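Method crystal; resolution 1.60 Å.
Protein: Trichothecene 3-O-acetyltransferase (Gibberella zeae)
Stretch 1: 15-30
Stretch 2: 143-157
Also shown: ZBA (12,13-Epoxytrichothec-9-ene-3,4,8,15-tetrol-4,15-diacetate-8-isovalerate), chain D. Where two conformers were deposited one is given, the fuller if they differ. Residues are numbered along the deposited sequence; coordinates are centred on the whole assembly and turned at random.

Stretch 1, residues 15-30: GLLSIYTQISLLYPVS
Stretch 2 (143-157) FIKGGLILTVNGQHG

How do the two backbones lie together? Strands 20-28 and 147-155 run antiparallel at 160°, their axes approaching to 4.5 Å. Thr 21 faces Gly 154, Ile 23 faces Val 152, Leu 25 faces Leu 150 and Tyr 27 faces Leu 148 as hydrogen-bonded pairs: Thr 21 N reaches Gly 154 O at 3.0 Å, and Leu 25 N reaches Leu 150 O at 2.8 Å. The alternate pairs sit closer, CA of Ser 24 lying 4.2 Å from CA of Thr 151.

How do the two faces fill? On one, Ile 23 (t, p), Leu 25 (m, p), Val 152 (t) and Leu 150 (t, p) form an apolar layer; Ile 23 CG2 lies 4.3 Å from Val 152 CB. On the other, Leu 26 (t, p) sets CD1 against the pair formed by Ile 149 CG1 at 3.7 Å and Ile 144 CD1 at 3.8 Å, which lie on the same side of it. Ser 24 OG donates to Thr 151 OG1 at 2.9 Å, both side chains m.

Where does absence make room? Gly 147 ends the type II turn from Ile 144; an ideal CB there would crowd Ile 144 CG1 and sit tightly against Tyr 27 O. Gly 146, at phi 74°, offers its O to Val 29 N at 2.9 Å. Beyond the other end, a CB on Gly 157 would clash with Leu 17 CD2, which instead lies 4.1 Å from Gly 157 CA.

What shapes the ligand end? Residues 15-17 have helical phi/psi, and Leu 16 (m, t) lays CD2 over the His 156 ring, 3.6 Å from its centroid. His 156 N donates to Ile 19 O at 3.0 Å, while its NE2 hydrogen-bonds ZBA O16 at 2.7 Å. Nearby, Tyr 20 (m, chi2 83°) covers Gln 155, whose CA sits 4.0 Å from the centroid of the Tyr 20 ring.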

# COMPACT_ATOMS: atom_id res chain seq x y z
N GLY A 15 8.09 3.43 -11.50
CA GLY A 15 7.75 3.94 -10.17
C GLY A 15 7.83 2.86 -9.10
O GLY A 15 8.37 3.10 -8.01
N LEU A 16 7.32 1.68 -9.41
CA LEU A 16 7.27 0.58 -8.45
C LEU A 16 8.66 0.02 -8.17
O LEU A 16 8.96 -0.41 -7.05
CB LEU A 16 6.34 -0.52 -8.95
CG LEU A 16 4.88 -0.11 -9.14
CD1 LEU A 16 4.05 -1.33 -9.48
CD2 LEU A 16 4.32 0.58 -7.90
N LEU A 17 9.52 0.04 -9.19
CA LEU A 17 10.88 -0.50 -9.07
C LEU A 17 11.81 0.28 -8.13
O LEU A 17 12.87 -0.23 -7.75
CB LEU A 17 11.52 -0.69 -10.45
CG LEU A 17 11.05 -1.88 -11.28
CD1 LEU A 17 11.70 -1.87 -12.65
CD2 LEU A 17 11.35 -3.19 -10.56
N SER A 18 11.42 1.50 -7.75
CA SER A 18 12.26 2.35 -6.88
C SER A 18 11.72 2.51 -5.44
O SER A 18 12.34 3.20 -4.61
CB SER A 18 12.44 3.73 -7.53
OG SER A 18 11.19 4.37 -7.72
N ILE A 19 10.59 1.87 -5.16
CA ILE A 19 9.84 2.09 -3.92
C ILE A 19 9.83 0.85 -3.04
O ILE A 19 9.78 -0.27 -3.55
CB ILE A 19 8.37 2.49 -4.25
CG1 ILE A 19 8.32 3.90 -4.86
CG2 ILE A 19 7.48 2.41 -3.01
CD1 ILE A 19 6.94 4.27 -5.42
N TYR A 20 9.87 1.06 -1.73
CA TYR A 20 9.57 0.03 -0.74
C TYR A 20 8.29 0.34 0.02
O TYR A 20 8.13 1.44 0.56
CB TYR A 20 10.74 -0.15 0.23
CG TYR A 20 11.83 -1.03 -0.32
CD1 TYR A 20 12.81 -0.51 -1.16
CD2 TYR A 20 11.86 -2.39 -0.01
CE1 TYR A 20 13.82 -1.34 -1.68
CE2 TYR A 20 12.86 -3.22 -0.52
CZ TYR A 20 13.82 -2.69 -1.36
OH TYR A 20 14.80 -3.52 -1.86
N THR A 21 7.39 -0.64 0.08
CA THR A 21 6.19 -0.55 0.91
C THR A 21 6.51 -0.98 2.33
O THR A 21 7.00 -2.09 2.54
CB THR A 21 5.05 -1.45 0.38
OG1 THR A 21 4.76 -1.10 -0.98
CG2 THR A 21 3.79 -1.31 1.24
N GLN A 22 6.22 -0.11 3.31
CA GLN A 22 6.47 -0.41 4.72
C GLN A 22 5.18 -0.61 5.49
O GLN A 22 4.18 0.07 5.23
CB GLN A 22 7.26 0.72 5.40
CG GLN A 22 8.50 1.18 4.66
CD GLN A 22 8.92 2.58 5.09
OE1 GLN A 22 8.07 3.41 5.44
NE2 GLN A 22 10.22 2.86 5.04
N ILE A 23 5.19 -1.52 6.46
CA ILE A 23 4.09 -1.65 7.41
C ILE A 23 4.70 -2.04 8.75
O ILE A 23 5.67 -2.82 8.79
CB ILE A 23 3.01 -2.66 6.91
CG1 ILE A 23 1.74 -2.62 7.78
CG2 ILE A 23 3.60 -4.09 6.80
CD1 ILE A 23 0.88 -1.36 7.60
N SER A 24 4.15 -1.49 9.83
CA SER A 24 4.61 -1.80 11.18
C SER A 24 3.50 -2.41 12.01
O SER A 24 2.35 -1.97 11.95
CB SER A 24 5.14 -0.54 11.89
OG SER A 24 6.22 0.04 11.17
N LEU A 25 3.88 -3.43 12.79
CA LEU A 25 3.00 -4.10 13.72
C LEU A 25 3.56 -3.88 15.13
O LEU A 25 4.74 -4.14 15.38
CB LEU A 25 2.93 -5.61 13.40
CG LEU A 25 2.11 -6.06 12.17
CD1 LEU A 25 2.60 -5.47 10.86
CD2 LEU A 25 2.05 -7.59 12.07
N LEU A 26 2.72 -3.36 16.02
CA LEU A 26 3.09 -3.10 17.41
C LEU A 26 2.51 -4.17 18.32
O LEU A 26 1.32 -4.48 18.24
CB LEU A 26 2.57 -1.71 17.84
CG LEU A 26 2.70 -1.36 19.32
CD1 LEU A 26 4.17 -1.09 19.68
CD2 LEU A 26 1.83 -0.14 19.66
N TYR A 27 3.36 -4.72 19.19
CA TYR A 27 2.94 -5.69 20.19
C TYR A 27 3.40 -5.20 21.55
O TYR A 27 4.54 -4.71 21.67
CB TYR A 27 3.61 -7.03 19.97
CG TYR A 27 3.30 -7.70 18.65
CD1 TYR A 27 2.30 -8.66 18.56
CD2 TYR A 27 4.04 -7.39 17.51
CE1 TYR A 27 2.02 -9.29 17.36
CE2 TYR A 27 3.77 -8.02 16.30
CZ TYR A 27 2.76 -8.97 16.24
OH TYR A 27 2.48 -9.61 15.05
N PRO A 28 2.57 -5.38 22.59
CA PRO A 28 3.09 -5.14 23.93
C PRO A 28 4.06 -6.26 24.33
O PRO A 28 3.89 -7.41 23.90
CB PRO A 28 1.84 -5.19 24.81
CG PRO A 28 0.93 -6.09 24.10
CD PRO A 28 1.16 -5.81 22.63
N VAL A 29 5.05 -5.91 25.14
CA VAL A 29 5.99 -6.88 25.70
C VAL A 29 6.04 -6.62 27.19
O VAL A 29 6.49 -5.55 27.62
CB VAL A 29 7.40 -6.74 25.07
CG1 VAL A 29 8.40 -7.64 25.79
CG2 VAL A 29 7.36 -7.06 23.56
N SER A 30 5.56 -7.58 27.96
CA SER A 30 5.41 -7.41 29.41
C SER A 30 6.74 -7.24 30.14
O SER A 30 6.85 -6.43 31.06
CB SER A 30 4.63 -8.58 30.01
OG SER A 30 4.45 -8.40 31.40
N PHE A 143 12.91 -2.88 19.71
CA PHE A 143 12.50 -2.96 21.11
C PHE A 143 12.17 -1.55 21.59
O PHE A 143 13.01 -0.66 21.49
CB PHE A 143 13.60 -3.51 22.04
CG PHE A 143 14.27 -4.76 21.57
CD1 PHE A 143 13.67 -5.66 20.68
CD2 PHE A 143 15.53 -5.06 22.06
CE1 PHE A 143 14.32 -6.82 20.28
CE2 PHE A 143 16.20 -6.22 21.67
CZ PHE A 143 15.59 -7.09 20.77
N ILE A 144 10.96 -1.34 22.10
CA ILE A 144 10.62 -0.07 22.72
C ILE A 144 10.18 -0.33 24.16
O ILE A 144 9.88 -1.48 24.54
CB ILE A 144 9.53 0.70 21.94
CG1 ILE A 144 8.18 -0.03 22.05
CG2 ILE A 144 9.97 0.94 20.48
CD1 ILE A 144 6.98 0.77 21.52
N LYS A 145 10.15 0.72 24.98
CA LYS A 145 9.72 0.53 26.36
C LYS A 145 8.34 -0.11 26.36
O LYS A 145 7.38 0.45 25.80
CB LYS A 145 9.71 1.86 27.11
CG LYS A 145 9.28 1.71 28.57
CD LYS A 145 9.34 3.03 29.31
CE LYS A 145 8.86 2.85 30.74
NZ LYS A 145 8.97 4.12 31.52
N GLY A 146 8.26 -1.31 26.94
CA GLY A 146 7.01 -2.04 27.07
C GLY A 146 6.47 -2.66 25.80
O GLY A 146 5.31 -3.11 25.76
N GLY A 147 7.28 -2.71 24.75
CA GLY A 147 6.75 -3.16 23.46
C GLY A 147 7.74 -3.62 22.42
O GLY A 147 8.96 -3.67 22.64
N LEU A 148 7.19 -3.98 21.26
CA LEU A 148 7.97 -4.39 20.11
C LEU A 148 7.30 -3.81 18.88
O LEU A 148 6.07 -3.92 18.74
CB LEU A 148 7.99 -5.92 20.02
CG LEU A 148 8.60 -6.55 18.76
CD1 LEU A 148 10.12 -6.50 18.84
CD2 LEU A 148 8.11 -7.99 18.59
N ILE A 149 8.08 -3.20 17.99
CA ILE A 149 7.56 -2.81 16.68
C ILE A 149 8.25 -3.64 15.63
O ILE A 149 9.48 -3.58 15.48
CB ILE A 149 7.77 -1.29 16.38
CG1 ILE A 149 7.03 -0.43 17.41
CG2 ILE A 149 7.32 -0.95 14.94
CD1 ILE A 149 7.43 1.04 17.37
N LEU A 150 7.46 -4.43 14.90
CA LEU A 150 7.97 -5.21 13.78
C LEU A 150 7.65 -4.45 12.51
O LEU A 150 6.49 -4.15 12.25
CB LEU A 150 7.30 -6.59 13.74
CG LEU A 150 7.49 -7.39 12.44
CD1 LEU A 150 8.97 -7.66 12.14
CD2 LEU A 150 6.70 -8.69 12.47
N THR A 151 8.67 -4.14 11.72
CA THR A 151 8.45 -3.44 10.46
C THR A 151 8.89 -4.31 9.29
O THR A 151 9.96 -4.91 9.32
CB THR A 151 9.19 -2.09 10.42
OG1 THR A 151 8.74 -1.28 11.51
CG2 THR A 151 8.93 -1.35 9.07
N VAL A 152 8.03 -4.39 8.27
CA VAL A 152 8.36 -5.16 7.07
C VAL A 152 8.36 -4.24 5.86
O VAL A 152 7.37 -3.53 5.63
CB VAL A 152 7.34 -6.30 6.83
CG1 VAL A 152 7.77 -7.14 5.65
CG2 VAL A 152 7.16 -7.17 8.09
N ASN A 153 9.46 -4.26 5.11
CA ASN A 153 9.61 -3.57 3.83
C ASN A 153 9.52 -4.58 2.70
O ASN A 153 10.17 -5.62 2.77
CB ASN A 153 10.99 -2.92 3.72
CG ASN A 153 11.08 -1.60 4.45
OD1 ASN A 153 10.51 -1.43 5.52
ND2 ASN A 153 11.81 -0.66 3.87
N GLY A 154 8.73 -4.27 1.68
CA GLY A 154 8.69 -5.10 0.47
C GLY A 154 9.02 -4.28 -0.76
O GLY A 154 8.48 -3.19 -0.95
N GLN A 155 9.90 -4.80 -1.61
CA GLN A 155 10.27 -4.13 -2.86
C GLN A 155 9.03 -4.09 -3.75
O GLN A 155 8.49 -5.14 -4.10
CB GLN A 155 11.40 -4.89 -3.57
CG GLN A 155 12.32 -3.98 -4.38
CD GLN A 155 11.56 -3.19 -5.42
OE1 GLN A 155 11.48 -1.96 -5.35
NE2 GLN A 155 10.95 -3.90 -6.35
N HIS A 156 8.55 -2.91 -4.13
CA HIS A 156 7.26 -2.82 -4.78
C HIS A 156 7.14 -3.42 -6.18
O HIS A 156 6.08 -3.70 -6.58
CB HIS A 156 6.74 -1.35 -4.80
CG HIS A 156 5.24 -1.20 -4.76
ND1 HIS A 156 4.36 -2.03 -5.40
CD2 HIS A 156 4.48 -0.30 -4.12
CE1 HIS A 156 3.12 -1.63 -5.19
NE2 HIS A 156 3.17 -0.57 -4.42
N GLY A 157 8.25 -3.51 -6.89
CA GLY A 157 8.24 -4.24 -8.17
C GLY A 157 7.97 -5.73 -7.94
O GLY A 157 7.36 -6.40 -8.78
O18 ZBA D . 3.33 8.46 -5.55
C44 ZBA D . 4.23 7.73 -5.68
C45 ZBA D . 5.48 8.00 -6.43
C46 ZBA D . 6.60 8.29 -5.54
C48 ZBA D . 6.31 9.43 -4.71
C47 ZBA D . 7.90 8.68 -6.17
O17 ZBA D . 4.23 6.53 -5.09
C31 ZBA D . 3.23 6.16 -4.14
C30 ZBA D . 2.00 5.62 -4.80
C32 ZBA D . 3.89 5.24 -3.20
C39 ZBA D . 5.04 5.85 -2.42
C33 ZBA D . 3.53 3.99 -3.09
C34 ZBA D . 2.42 3.37 -3.84
O10 ZBA D . 1.31 3.39 -2.93
C29 ZBA D . 2.03 4.13 -5.13
C38 ZBA D . 3.09 3.86 -6.19
O12 ZBA D . 3.16 4.93 -7.11
C40 ZBA D . 3.37 4.72 -8.40
C41 ZBA D . 3.41 6.04 -9.14
O13 ZBA D . 3.48 3.72 -8.92
C28 ZBA D . 0.62 3.60 -5.63
C37 ZBA D . 0.19 4.16 -7.00
C35 ZBA D . -0.38 3.89 -4.51
C25 ZBA D . 0.07 2.97 -3.44
C36 ZBA D . -1.34 4.96 -4.41
O11 ZBA D . -1.75 3.70 -4.90
C27 ZBA D . 0.59 2.04 -5.58
C26 ZBA D . 0.16 1.67 -4.17
O16 ZBA D . 1.03 0.76 -3.55
O14 ZBA D . -0.46 1.64 -6.47
C42 ZBA D . -0.55 0.49 -7.12
O15 ZBA D . -1.45 0.23 -7.85
C43 ZBA D . 0.55 -0.39 -6.80